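Local coordinates for protein ATP-dependent Clp endopeptidase (PDB 3FES) that probably serves as the amino-terminal domain of a ClpC-type AAA+ unfoldase, receiving substrates or adaptor proteins for ATP-dependent degradation by the Clp protease, at residues F20-K24 with S77-L82; L37-R42 with F57-E63; G46-L52 with T107-L111; L111-I115 with T135-L139. All blocks are in the same frame, centred on the assembly; numbering follows the deposited sequence.

Interaction 1 (F20-K24 with S77-L82); sequences FESAK and SEDIVL
Ile80 forms the apolar centre of this contact, where an extended segment runs across the C-terminal half of helix 10-25 in the mainly helical Clp N-terminal domain. Residues 20-24 are regular helix, with Lys24 N bonded to Phe20 O at 3.0 Å. Residues 78-82 are extended and enter strand 81-82, which pairs in parallel with strand 30-31. The chains run in opposite senses: CA of Phe20 is 7.6 Å from CA of Ile80, and CA of Lys24 is 7.0 Å from CA of Ser77. Ile80 (chi1 p, chi2 t) points toward the helix, placing CD1 3.7 Å from Ala23 CB and CG1 3.6 Å from Phe20 CD2. The Phe20 ring (chi1 m) turns its edge to the carbonyl of Ile80 and meets Leu82 CD2 through CZ at 3.7 Å. Val31 of the partner strand packs on this same cluster. Outward lies the polar edge, where Lys24 extends past Ile80 CG2 toward the loop; its NZ donates a 2.6 Å hydrogen bond to Glu78 O.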
loop_
_atom_site.group_PDB
_atom_site.type_symbol
_atom_site.label_atom_id
_atom_site.label_comp_id
_atom_site.label_asym_id
_atom_site.label_seq_id
_atom_site.Cartn_x
_atom_site.Cartn_y
_atom_site.Cartn_z
ATOM N N PHE A 20 -8.296 4.749 1.601
ATOM C CA PHE A 20 -9.405 5.223 2.413
ATOM C C PHE A 20 -10.764 4.781 1.853
ATOM O O PHE A 20 -11.679 4.414 2.624
ATOM C CB PHE A 20 -9.360 6.748 2.509
ATOM C CG PHE A 20 -8.432 7.276 3.598
ATOM C CD1 PHE A 20 -7.064 7.388 3.383
ATOM C CD2 PHE A 20 -8.946 7.701 4.821
ATOM C CE1 PHE A 20 -6.217 7.915 4.366
ATOM C CE2 PHE A 20 -8.111 8.212 5.812
ATOM C CZ PHE A 20 -6.727 8.296 5.587
ATOM N N GLU A 21 -10.915 4.874 0.524
ATOM C CA GLU A 21 -12.168 4.484 -0.134
ATOM C C GLU A 21 -12.424 2.998 0.042
ATOM O O GLU A 21 -13.568 2.594 0.282
ATOM C CB GLU A 21 -12.120 4.837 -1.620
ATOM C CG GLU A 21 -13.387 4.520 -2.413
ATOM C CD GLU A 21 -13.124 4.602 -3.928
ATOM O OE1 GLU A 21 -13.021 3.550 -4.595
ATOM O OE2 GLU A 21 -12.967 5.717 -4.449
ATOM N N SER A 22 -11.366 2.194 -0.059
ATOM C CA SER A 22 -11.502 0.762 0.193
ATOM C C SER A 22 -11.930 0.422 1.609
ATOM O O SER A 22 -12.819 -0.397 1.785
ATOM C CB SER A 22 -10.223 0.032 -0.121
ATOM O OG SER A 22 -10.092 -0.014 -1.544
ATOM N N ALA A 23 -11.286 1.029 2.602
ATOM C CA ALA A 23 -11.652 0.801 4.010
ATOM C C ALA A 23 -13.137 1.131 4.218
ATOM O O ALA A 23 -13.913 0.353 4.795
ATOM C CB ALA A 23 -10.766 1.663 4.916
ATOM N N LYS A 24 -13.546 2.300 3.732
ATOM C CA LYS A 24 -14.928 2.696 3.895
ATOM C C LYS A 24 -15.898 1.660 3.311
ATOM O O LYS A 24 -16.908 1.299 3.960
ATOM C CB LYS A 24 -15.180 4.043 3.215
ATOM C CG LYS A 24 -14.645 5.245 3.984
ATOM C CD LYS A 24 -15.090 6.521 3.234
ATOM C CE LYS A 24 -14.322 7.733 3.685
ATOM N NZ LYS A 24 -15.227 8.650 4.423
ATOM N N SER A 77 -19.806 6.368 5.732
ATOM C CA SER A 77 -19.871 7.601 4.961
ATOM C C SER A 77 -19.059 8.737 5.589
ATOM O O SER A 77 -18.592 9.621 4.877
ATOM C CB SER A 77 -21.324 8.029 4.744
ATOM O OG SER A 77 -21.998 8.128 5.982
ATOM N N GLU A 78 -18.883 8.708 6.912
ATOM C CA GLU A 78 -18.089 9.744 7.597
ATOM C C GLU A 78 -16.577 9.507 7.468
ATOM O O GLU A 78 -16.156 8.528 6.844
ATOM C CB GLU A 78 -18.494 9.880 9.071
ATOM C CG GLU A 78 -18.093 8.702 9.941
ATOM C CD GLU A 78 -19.198 7.683 10.070
ATOM O OE1 GLU A 78 -20.325 7.954 9.594
ATOM O OE2 GLU A 78 -18.942 6.609 10.653
ATOM N N ASP A 79 -15.778 10.402 8.057
ATOM C CA ASP A 79 -14.308 10.301 8.048
ATOM C C ASP A 79 -13.797 9.208 8.967
ATOM O O ASP A 79 -14.339 8.976 10.049
ATOM C CB ASP A 79 -13.657 11.629 8.454
ATOM C CG ASP A 79 -13.991 12.767 7.502
ATOM O OD1 ASP A 79 -14.087 12.531 6.281
ATOM O OD2 ASP A 79 -14.144 13.906 7.973
ATOM N N ILE A 80 -12.729 8.571 8.499
ATOM C CA ILE A 80 -12.031 7.472 9.145
ATOM C C ILE A 80 -10.511 7.826 9.208
ATOM O O ILE A 80 -10.103 8.874 8.671
ATOM C CB ILE A 80 -12.224 6.210 8.327
ATOM C CG1 ILE A 80 -11.485 6.339 7.011
ATOM C CG2 ILE A 80 -13.746 5.920 8.057
ATOM C CD1 ILE A 80 -11.115 5.047 6.449
ATOM N N VAL A 81 -9.671 6.977 9.822
ATOM C CA VAL A 81 -8.308 7.421 10.211
ATOM C C VAL A 81 -7.226 6.387 9.962
ATOM O O VAL A 81 -7.525 5.201 9.914
ATOM C CB VAL A 81 -8.249 7.875 11.708
ATOM C CG1 VAL A 81 -9.199 9.073 11.937
ATOM C CG2 VAL A 81 -8.652 6.746 12.629
ATOM N N LEU A 82 -5.981 6.855 9.768
ATOM C CA LEU A 82 -4.840 5.971 9.617
ATOM C C LEU A 82 -4.456 5.333 10.952
ATOM O O LEU A 82 -4.441 6.003 11.978
ATOM C CB LEU A 82 -3.626 6.729 9.101
ATOM C CG LEU A 82 -3.780 7.381 7.715
ATOM C CD1 LEU A 82 -2.581 8.277 7.510
ATOM C CD2 LEU A 82 -3.818 6.272 6.677
#

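Interaction 2 (L37-R42 with F57-E63); sequences LLGLLR and FTEAYLE
Two nearly antiparallel helices of the first Clp N-domain repeat, the second and fourth of its four, pack here through leucines. The axes of helix segments 37-42 and 59-63 approach to 10.1 Å at 171°, and the register sets CA of Leu38 6.5 Å from CA of Leu62 and CA of Arg42 6.6 Å from CA of Glu59. Phe57 and Thr58 are extended and lead into the second helix. Leu37 (chi1 t, chi2 p) points toward the partner helix, with CD2 4.2 Å from Leu62 CD2; it also packs on Leu111, beyond this pair. Leu38, likewise t and p, reaches over with CD1 4.1 Å from Leu62 CB and CD2 3.7 Å from Glu63 CG. Leu41 follows one turn after Leu37. Its CD2 fits into the start of the opposite helix, 3.5 Å from Thr58 C, 3.9 Å from Phe57 CB and 3.7 Å from Leu62 CD1; Leu62 is in the m,t rotamer. Arg42 lays its aliphatic part on Glu59: Arg42 CG is 3.6 Å from Glu59 CD, while Arg42 NE stays 4.2 Å from Glu59 OE1, beyond salt-bridge range; the Arg42 guanidinium instead forms a salt bridge with Glu21 and a hydrogen bond with Ser22, both of helix 10-25. At the N-cap position of the second helix, Thr58 (chi1 p) accepts a capping bond through OG1 from Tyr61 N at 3.1 Å.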
loop_
_atom_site.group_PDB
_atom_site.type_symbol
_atom_site.label_atom_id
_atom_site.label_comp_id
_atom_site.label_asym_id
_atom_site.label_seq_id
_atom_site.Cartn_x
_atom_site.Cartn_y
_atom_site.Cartn_z
ATOM N N LEU A 37 -1.990 -1.201 0.698
ATOM C CA LEU A 37 -1.608 -2.143 -0.366
ATOM C C LEU A 37 -2.682 -2.269 -1.467
ATOM O O LEU A 37 -2.372 -2.261 -2.688
ATOM C CB LEU A 37 -1.304 -3.524 0.262
ATOM C CG LEU A 37 -0.683 -4.541 -0.700
ATOM C CD1 LEU A 37 0.768 -4.209 -0.989
ATOM C CD2 LEU A 37 -0.732 -5.908 -0.048
ATOM N N LEU A 38 -3.944 -2.358 -1.044
ATOM C CA LEU A 38 -5.046 -2.446 -1.993
ATOM C C LEU A 38 -5.183 -1.126 -2.751
ATOM O O LEU A 38 -5.434 -1.117 -3.965
ATOM C CB LEU A 38 -6.361 -2.761 -1.267
ATOM C CG LEU A 38 -7.653 -2.842 -2.096
ATOM C CD1 LEU A 38 -7.528 -3.793 -3.310
ATOM C CD2 LEU A 38 -8.799 -3.228 -1.182
ATOM N N GLY A 39 -4.978 -0.021 -2.038
ATOM C CA GLY A 39 -4.993 1.302 -2.696
ATOM C C GLY A 39 -3.926 1.427 -3.798
ATOM O O GLY A 39 -4.184 2.015 -4.874
ATOM N N LEU A 40 -2.718 0.935 -3.514
ATOM C CA LEU A 40 -1.615 0.914 -4.485
ATOM C C LEU A 40 -1.979 0.095 -5.725
ATOM O O LEU A 40 -1.677 0.517 -6.842
ATOM C CB LEU A 40 -0.299 0.395 -3.869
ATOM C CG LEU A 40 0.323 1.275 -2.736
ATOM C CD1 LEU A 40 1.369 0.432 -1.961
ATOM C CD2 LEU A 40 0.928 2.564 -3.378
ATOM N N LEU A 41 -2.605 -1.064 -5.515
ATOM C CA LEU A 41 -3.030 -1.905 -6.646
ATOM C C LEU A 41 -4.107 -1.210 -7.471
ATOM O O LEU A 41 -4.014 -1.128 -8.712
ATOM C CB LEU A 41 -3.509 -3.282 -6.166
ATOM C CG LEU A 41 -3.757 -4.279 -7.329
ATOM C CD1 LEU A 41 -2.665 -4.268 -8.418
ATOM C CD2 LEU A 41 -3.865 -5.660 -6.786
ATOM N N ARG A 42 -5.115 -0.700 -6.785
ATOM C CA ARG A 42 -6.236 -0.046 -7.453
ATOM C C ARG A 42 -5.799 1.189 -8.242
ATOM O O ARG A 42 -6.453 1.563 -9.223
ATOM C CB ARG A 42 -7.312 0.316 -6.428
ATOM C CG ARG A 42 -8.103 -0.884 -5.921
ATOM C CD ARG A 42 -9.184 -0.456 -4.930
ATOM N NE ARG A 42 -10.212 0.312 -5.629
ATOM C CZ ARG A 42 -10.941 1.278 -5.088
ATOM N NH1 ARG A 42 -10.776 1.630 -3.796
ATOM N NH2 ARG A 42 -11.845 1.895 -5.859
ATOM N N PHE A 57 -1.066 -10.489 -7.993
ATOM C CA PHE A 57 -2.266 -10.040 -7.293
ATOM C C PHE A 57 -3.287 -9.379 -8.202
ATOM O O PHE A 57 -2.927 -8.690 -9.173
ATOM C CB PHE A 57 -1.922 -9.031 -6.214
ATOM C CG PHE A 57 -1.078 -9.589 -5.124
ATOM C CD1 PHE A 57 0.266 -9.241 -5.028
ATOM C CD2 PHE A 57 -1.613 -10.495 -4.215
ATOM C CE1 PHE A 57 1.047 -9.767 -4.012
ATOM C CE2 PHE A 57 -0.829 -11.039 -3.191
ATOM C CZ PHE A 57 0.484 -10.696 -3.099
ATOM N N THR A 58 -4.556 -9.544 -7.845
ATOM C CA THR A 58 -5.644 -8.771 -8.447
ATOM C C THR A 58 -6.333 -8.021 -7.330
ATOM O O THR A 58 -6.159 -8.365 -6.156
ATOM C CB THR A 58 -6.711 -9.687 -9.080
ATOM O OG1 THR A 58 -7.106 -10.663 -8.113
ATOM C CG2 THR A 58 -6.157 -10.400 -10.318
ATOM N N GLU A 59 -7.132 -7.013 -7.671
ATOM C CA GLU A 59 -7.928 -6.343 -6.658
ATOM C C GLU A 59 -8.876 -7.305 -5.924
ATOM O O GLU A 59 -9.010 -7.238 -4.694
ATOM C CB GLU A 59 -8.763 -5.236 -7.286
ATOM C CG GLU A 59 -8.004 -4.285 -8.137
ATOM C CD GLU A 59 -8.905 -3.173 -8.610
ATOM O OE1 GLU A 59 -10.063 -3.121 -8.124
ATOM O OE2 GLU A 59 -8.457 -2.353 -9.452
ATOM N N ALA A 60 -9.535 -8.193 -6.680
ATOM C CA ALA A 60 -10.468 -9.163 -6.111
ATOM C C ALA A 60 -9.785 -10.087 -5.111
ATOM O O ALA A 60 -10.329 -10.338 -4.037
ATOM C CB ALA A 60 -11.173 -9.978 -7.222
ATOM N N TYR A 61 -8.586 -10.565 -5.435
ATOM C CA TYR A 61 -7.856 -11.426 -4.499
ATOM C C TYR A 61 -7.533 -10.700 -3.188
ATOM O O TYR A 61 -7.815 -11.203 -2.098
ATOM C CB TYR A 61 -6.574 -11.973 -5.116
ATOM C CG TYR A 61 -5.716 -12.731 -4.129
ATOM C CD1 TYR A 61 -5.873 -14.107 -3.947
ATOM C CD2 TYR A 61 -4.762 -12.073 -3.359
ATOM C CE1 TYR A 61 -5.082 -14.809 -3.027
ATOM C CE2 TYR A 61 -3.962 -12.764 -2.435
ATOM C CZ TYR A 61 -4.126 -14.121 -2.274
ATOM O OH TYR A 61 -3.338 -14.796 -1.367
ATOM N N LEU A 62 -6.937 -9.519 -3.297
ATOM C CA LEU A 62 -6.567 -8.757 -2.093
ATOM C C LEU A 62 -7.749 -8.435 -1.194
ATOM O O LEU A 62 -7.699 -8.645 0.021
ATOM C CB LEU A 62 -5.867 -7.460 -2.482
ATOM C CG LEU A 62 -4.438 -7.535 -2.990
ATOM C CD1 LEU A 62 -3.943 -6.070 -3.135
ATOM C CD2 LEU A 62 -3.558 -8.316 -2.009
ATOM N N GLU A 63 -8.797 -7.895 -1.802
ATOM C CA GLU A 63 -10.064 -7.678 -1.115
ATOM C C GLU A 63 -10.618 -8.906 -0.418
ATOM O O GLU A 63 -11.014 -8.824 0.746
ATOM C CB GLU A 63 -11.106 -7.175 -2.076
ATOM C CG GLU A 63 -11.347 -5.729 -1.967
ATOM C CD GLU A 63 -12.535 -5.304 -2.778
ATOM O OE1 GLU A 63 -13.340 -4.505 -2.248
ATOM O OE2 GLU A 63 -12.666 -5.773 -3.944
#

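Interaction 3 (G46-L52 with T107-L111); sequences GIAAKVL and TEHIL
This buried contact joins the two helical repeats of the Clp N-terminal domain, bringing the start of helix 47-55 against the start of helix 107-117. The short axes come within 8.4 Å at 58°, and CA of Ala48 lies only 5.1 Å from CA of Glu108. Gly46, extended at the N-cap position, has no CB; one in the ideal place would lie 2.5 Å from Thr107 OG1, a clash, so the glycine leaves room for that hydroxyl. Thr107 adopts chi1 p, which directs OG1 at the first turn of helix 47-55, while its CB rests 3.7 Å from Ala48 CB. The small Ala48 allows this approach and also meets Leu111 CB at 3.9 Å. Leu111 (chi1 t, chi2 p) points toward helix 47-55, its CD2 3.9 Å from CG1 of Val51 (chi1 t) and 4.2 Å from CG of Leu52 (m,t). Ile47, in the m,t rotamer, carries CD1 to 3.6 Å from OE2 of Glu108. The folded Glu108 side chain (chi1 p, chi2 m) comes within about 4 Å of a bound magnesium ion. A water links the polar end: it accepts from Ile47 N at 2.9 Å, donates to Glu108 OE2 at 2.7 Å and is hydrogen-bonded to Thr107 OG1 at 2.7 Å. Beside it, Ala48 N donates to Thr107 OG1 across 3.1 Å, nearly straight at 172°.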
loop_
_atom_site.group_PDB
_atom_site.type_symbol
_atom_site.label_atom_id
_atom_site.label_comp_id
_atom_site.label_asym_id
_atom_site.label_seq_id
_atom_site.Cartn_x
_atom_site.Cartn_y
_atom_site.Cartn_z
ATOM N N GLY A 46 0.923 3.298 -11.338
ATOM C CA GLY A 46 2.238 3.485 -10.746
ATOM C C GLY A 46 3.051 2.199 -10.668
ATOM O O GLY A 46 2.532 1.086 -10.895
ATOM N N ILE A 47 4.320 2.368 -10.346
ATOM C CA ILE A 47 5.235 1.246 -10.200
ATOM C C ILE A 47 4.656 0.181 -9.251
ATOM O O ILE A 47 4.739 -1.027 -9.520
ATOM C CB ILE A 47 6.635 1.755 -9.732
ATOM C CG1 ILE A 47 7.337 2.492 -10.890
ATOM C CG2 ILE A 47 7.520 0.585 -9.218
ATOM C CD1 ILE A 47 8.504 3.314 -10.436
ATOM N N ALA A 48 4.096 0.629 -8.121
ATOM C CA ALA A 48 3.614 -0.336 -7.114
ATOM C C ALA A 48 2.502 -1.223 -7.703
ATOM O O ALA A 48 2.513 -2.433 -7.501
ATOM C CB ALA A 48 3.138 0.368 -5.804
ATOM N N ALA A 49 1.570 -0.617 -8.445
ATOM C CA ALA A 49 0.509 -1.402 -9.073
ATOM C C ALA A 49 1.115 -2.388 -10.079
ATOM O O ALA A 49 0.653 -3.534 -10.179
ATOM C CB ALA A 49 -0.486 -0.482 -9.799
ATOM N N LYS A 50 2.112 -1.927 -10.839
ATOM C CA LYS A 50 2.714 -2.767 -11.904
ATOM C C LYS A 50 3.495 -3.938 -11.257
ATOM O O LYS A 50 3.426 -5.056 -11.731
ATOM C CB LYS A 50 3.594 -1.932 -12.852
ATOM C CG LYS A 50 2.852 -0.814 -13.632
ATOM C CD LYS A 50 1.699 -1.365 -14.452
ATOM C CE LYS A 50 0.837 -0.270 -15.150
ATOM N NZ LYS A 50 1.592 0.808 -15.868
ATOM N N VAL A 51 4.172 -3.668 -10.133
ATOM C CA VAL A 51 4.859 -4.720 -9.360
ATOM C C VAL A 51 3.836 -5.761 -8.858
ATOM O O VAL A 51 4.006 -6.966 -9.061
ATOM C CB VAL A 51 5.617 -4.126 -8.144
ATOM C CG1 VAL A 51 6.082 -5.238 -7.170
ATOM C CG2 VAL A 51 6.800 -3.273 -8.597
ATOM N N LEU A 52 2.773 -5.288 -8.211
ATOM C CA LEU A 52 1.811 -6.177 -7.547
ATOM C C LEU A 52 1.083 -7.055 -8.577
ATOM O O LEU A 52 0.848 -8.250 -8.343
ATOM C CB LEU A 52 0.845 -5.383 -6.646
ATOM C CG LEU A 52 1.475 -4.773 -5.392
ATOM C CD1 LEU A 52 0.541 -3.702 -4.702
ATOM C CD2 LEU A 52 1.927 -5.864 -4.365
ATOM N N THR A 107 4.507 5.865 -5.584
ATOM C CA THR A 107 3.927 4.578 -5.185
ATOM C C THR A 107 4.992 3.549 -4.814
ATOM O O THR A 107 4.807 2.777 -3.871
ATOM C CB THR A 107 2.944 3.993 -6.226
ATOM O OG1 THR A 107 3.634 3.619 -7.415
ATOM C CG2 THR A 107 1.847 5.009 -6.551
ATOM N N GLU A 108 6.131 3.626 -5.484
ATOM C CA GLU A 108 7.238 2.667 -5.244
ATOM C C GLU A 108 7.811 2.822 -3.823
ATOM O O GLU A 108 8.188 1.826 -3.151
ATOM C CB GLU A 108 8.333 2.796 -6.345
ATOM C CG GLU A 108 9.072 4.149 -6.410
ATOM C CD GLU A 108 8.368 5.168 -7.276
ATOM O OE1 GLU A 108 9.071 6.103 -7.744
ATOM O OE2 GLU A 108 7.148 5.029 -7.529
ATOM N N HIS A 109 7.886 4.063 -3.362
ATOM C CA HIS A 109 8.379 4.342 -2.003
ATOM C C HIS A 109 7.433 3.845 -0.921
ATOM O O HIS A 109 7.888 3.317 0.086
ATOM C CB HIS A 109 8.757 5.814 -1.798
ATOM C CG HIS A 109 9.671 6.353 -2.860
ATOM N ND1 HIS A 109 11.021 6.047 -2.927
ATOM C CD2 HIS A 109 9.403 7.117 -3.944
ATOM C CE1 HIS A 109 11.549 6.639 -3.986
ATOM N NE2 HIS A 109 10.593 7.310 -4.607
ATOM N N ILE A 110 6.132 3.966 -1.160
ATOM C CA ILE A 110 5.131 3.451 -0.223
ATOM C C ILE A 110 5.208 1.926 -0.175
ATOM O O ILE A 110 5.213 1.360 0.889
ATOM C CB ILE A 110 3.730 3.950 -0.560
ATOM C CG1 ILE A 110 3.745 5.494 -0.544
ATOM C CG2 ILE A 110 2.670 3.364 0.455
ATOM C CD1 ILE A 110 2.367 6.142 -0.952
ATOM N N LEU A 111 5.319 1.274 -1.325
ATOM C CA LEU A 111 5.408 -0.196 -1.305
ATOM C C LEU A 111 6.735 -0.652 -0.655
ATOM O O LEU A 111 6.761 -1.619 0.112
ATOM C CB LEU A 111 5.222 -0.765 -2.747
ATOM C CG LEU A 111 5.212 -2.314 -2.813
ATOM C CD1 LEU A 111 4.143 -2.931 -1.907
ATOM C CD2 LEU A 111 5.020 -2.766 -4.315
HETATM O O HOH W 1 5.072 4.957 -9.270
#

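Interaction 4 (L111-I115 with T135-L139); sequences LLAII and TLAQL
Both segments are regular helix, the middle parts of helices 107-117 and 132-142, the second and fourth of the C-terminal repeat in the Clp N-domain fold. Within them Ile115 N bonds to Leu111 O at 3.1 Å and Leu139 N to Thr135 O at 2.9 Å. Their axes run roughly antiparallel, crossing at -151° with a closest approach of 10.6 Å; CA of Ile115 faces CA of Leu136 at 7.2 Å. The separation is filled by aliphatic side chains. Ile115 (m,t) points toward the partner helix, CD1 3.9 Å from Thr135 CG2 and CG2 4.1 Å from CD1 of Leu136 (t,p). The Thr135 hydroxyl is hydrogen-bonded to Val131 O, in the loop just before helix 132-142, and its methyl faces the interface; Leu111 CD2 reaches that CG2 at 4.2 Å. Leu139, also t,p, inserts between Leu111 and Leu112: its CD2 is 4.0 Å from Leu111 CG, 3.8 Å from Leu112 CD1 and just 3.4 Å from the backbone N of Leu112.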
loop_
_atom_site.group_PDB
_atom_site.type_symbol
_atom_site.label_atom_id
_atom_site.label_comp_id
_atom_site.label_asym_id
_atom_site.label_seq_id
_atom_site.Cartn_x
_atom_site.Cartn_y
_atom_site.Cartn_z
ATOM N N LEU A 111 5.319 1.274 -1.325
ATOM C CA LEU A 111 5.408 -0.196 -1.305
ATOM C C LEU A 111 6.735 -0.652 -0.655
ATOM O O LEU A 111 6.761 -1.619 0.112
ATOM C CB LEU A 111 5.222 -0.765 -2.747
ATOM C CG LEU A 111 5.212 -2.314 -2.813
ATOM C CD1 LEU A 111 4.143 -2.931 -1.907
ATOM C CD2 LEU A 111 5.020 -2.766 -4.315
ATOM N N LEU A 112 7.832 0.053 -0.931
ATOM C CA LEU A 112 9.116 -0.236 -0.253
ATOM C C LEU A 112 8.951 -0.211 1.286
ATOM O O LEU A 112 9.493 -1.039 2.044
ATOM C CB LEU A 112 10.115 0.847 -0.618
ATOM C CG LEU A 112 11.609 0.606 -0.731
ATOM C CD1 LEU A 112 11.939 -0.778 -1.279
ATOM C CD2 LEU A 112 12.075 1.691 -1.712
ATOM N N ALA A 113 8.231 0.810 1.725
ATOM C CA ALA A 113 7.999 1.035 3.155
ATOM C C ALA A 113 7.109 -0.034 3.778
ATOM O O ALA A 113 7.377 -0.473 4.912
ATOM C CB ALA A 113 7.340 2.443 3.317
ATOM N N ILE A 114 6.066 -0.459 3.049
ATOM C CA ILE A 114 5.207 -1.564 3.513
ATOM C C ILE A 114 6.093 -2.771 3.772
ATOM O O ILE A 114 6.064 -3.368 4.855
ATOM C CB ILE A 114 4.098 -1.918 2.487
ATOM C CG1 ILE A 114 3.004 -0.823 2.506
ATOM C CG2 ILE A 114 3.399 -3.249 2.872
ATOM C CD1 ILE A 114 1.948 -1.016 1.391
ATOM N N ILE A 115 6.892 -3.122 2.781
ATOM C CA ILE A 115 7.791 -4.312 2.893
ATOM C C ILE A 115 8.807 -4.195 4.031
ATOM O O ILE A 115 8.987 -5.138 4.847
ATOM C CB ILE A 115 8.468 -4.590 1.550
ATOM C CG1 ILE A 115 7.399 -5.023 0.549
ATOM C CG2 ILE A 115 9.591 -5.713 1.671
ATOM C CD1 ILE A 115 7.880 -5.046 -0.927
ATOM N N THR A 135 8.107 -9.848 -4.495
ATOM C CA THR A 135 7.581 -8.469 -4.614
ATOM C C THR A 135 8.717 -7.484 -4.423
ATOM O O THR A 135 8.858 -6.551 -5.212
ATOM C CB THR A 135 6.423 -8.228 -3.603
ATOM O OG1 THR A 135 5.372 -9.165 -3.866
ATOM C CG2 THR A 135 5.864 -6.831 -3.717
ATOM N N LEU A 136 9.531 -7.687 -3.387
ATOM C CA LEU A 136 10.714 -6.866 -3.181
ATOM C C LEU A 136 11.677 -6.859 -4.384
ATOM O O LEU A 136 12.160 -5.804 -4.775
ATOM C CB LEU A 136 11.442 -7.300 -1.927
ATOM C CG LEU A 136 12.659 -6.445 -1.583
ATOM C CD1 LEU A 136 12.284 -4.998 -1.389
ATOM C CD2 LEU A 136 13.305 -7.047 -0.342
ATOM N N ALA A 137 11.968 -8.031 -4.932
ATOM C CA ALA A 137 12.845 -8.132 -6.089
ATOM C C ALA A 137 12.286 -7.344 -7.273
ATOM O O ALA A 137 13.008 -6.588 -7.898
ATOM C CB ALA A 137 13.062 -9.603 -6.466
ATOM N N GLN A 138 11.006 -7.529 -7.564
ATOM C CA GLN A 138 10.357 -6.904 -8.728
ATOM C C GLN A 138 10.321 -5.384 -8.544
ATOM O O GLN A 138 10.519 -4.615 -9.493
ATOM C CB GLN A 138 8.913 -7.406 -8.876
ATOM C CG GLN A 138 8.221 -6.871 -10.138
ATOM C CD GLN A 138 8.774 -7.513 -11.371
ATOM O OE1 GLN A 138 8.709 -8.733 -11.506
ATOM N NE2 GLN A 138 9.336 -6.701 -12.298
ATOM N N LEU A 139 10.085 -4.965 -7.306
ATOM C CA LEU A 139 10.051 -3.535 -6.979
ATOM C C LEU A 139 11.448 -2.957 -7.146
ATOM O O LEU A 139 11.612 -1.882 -7.679
ATOM C CB LEU A 139 9.548 -3.304 -5.552
ATOM C CG LEU A 139 9.547 -1.842 -5.025
ATOM C CD1 LEU A 139 8.735 -0.883 -5.898
ATOM C CD2 LEU A 139 9.073 -1.803 -3.527
#

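Two similar four-helix repeats build the domain, and the contacts sample both and their junction. Interactions 2 and 4 join the second and fourth helices of the first and second repeat and come in series along the chain, centres about 15 Å apart. Interaction 3 ties the repeats together, sharing Leu111 and helix 107-117 with interaction 4; its centre is about 11 Å from interaction 2's and about 8 Å from interaction 4's. Leu37 packs on Leu111, making one continuous core. Both segments of interaction 2 lie between those of interaction 1, and interaction 3 alternates with both. Across the chain's centre from interactions 3 and 4, interaction 1 touches interaction 2 through the Glu21-Arg42 salt bridge, their centres about 16 Å apart.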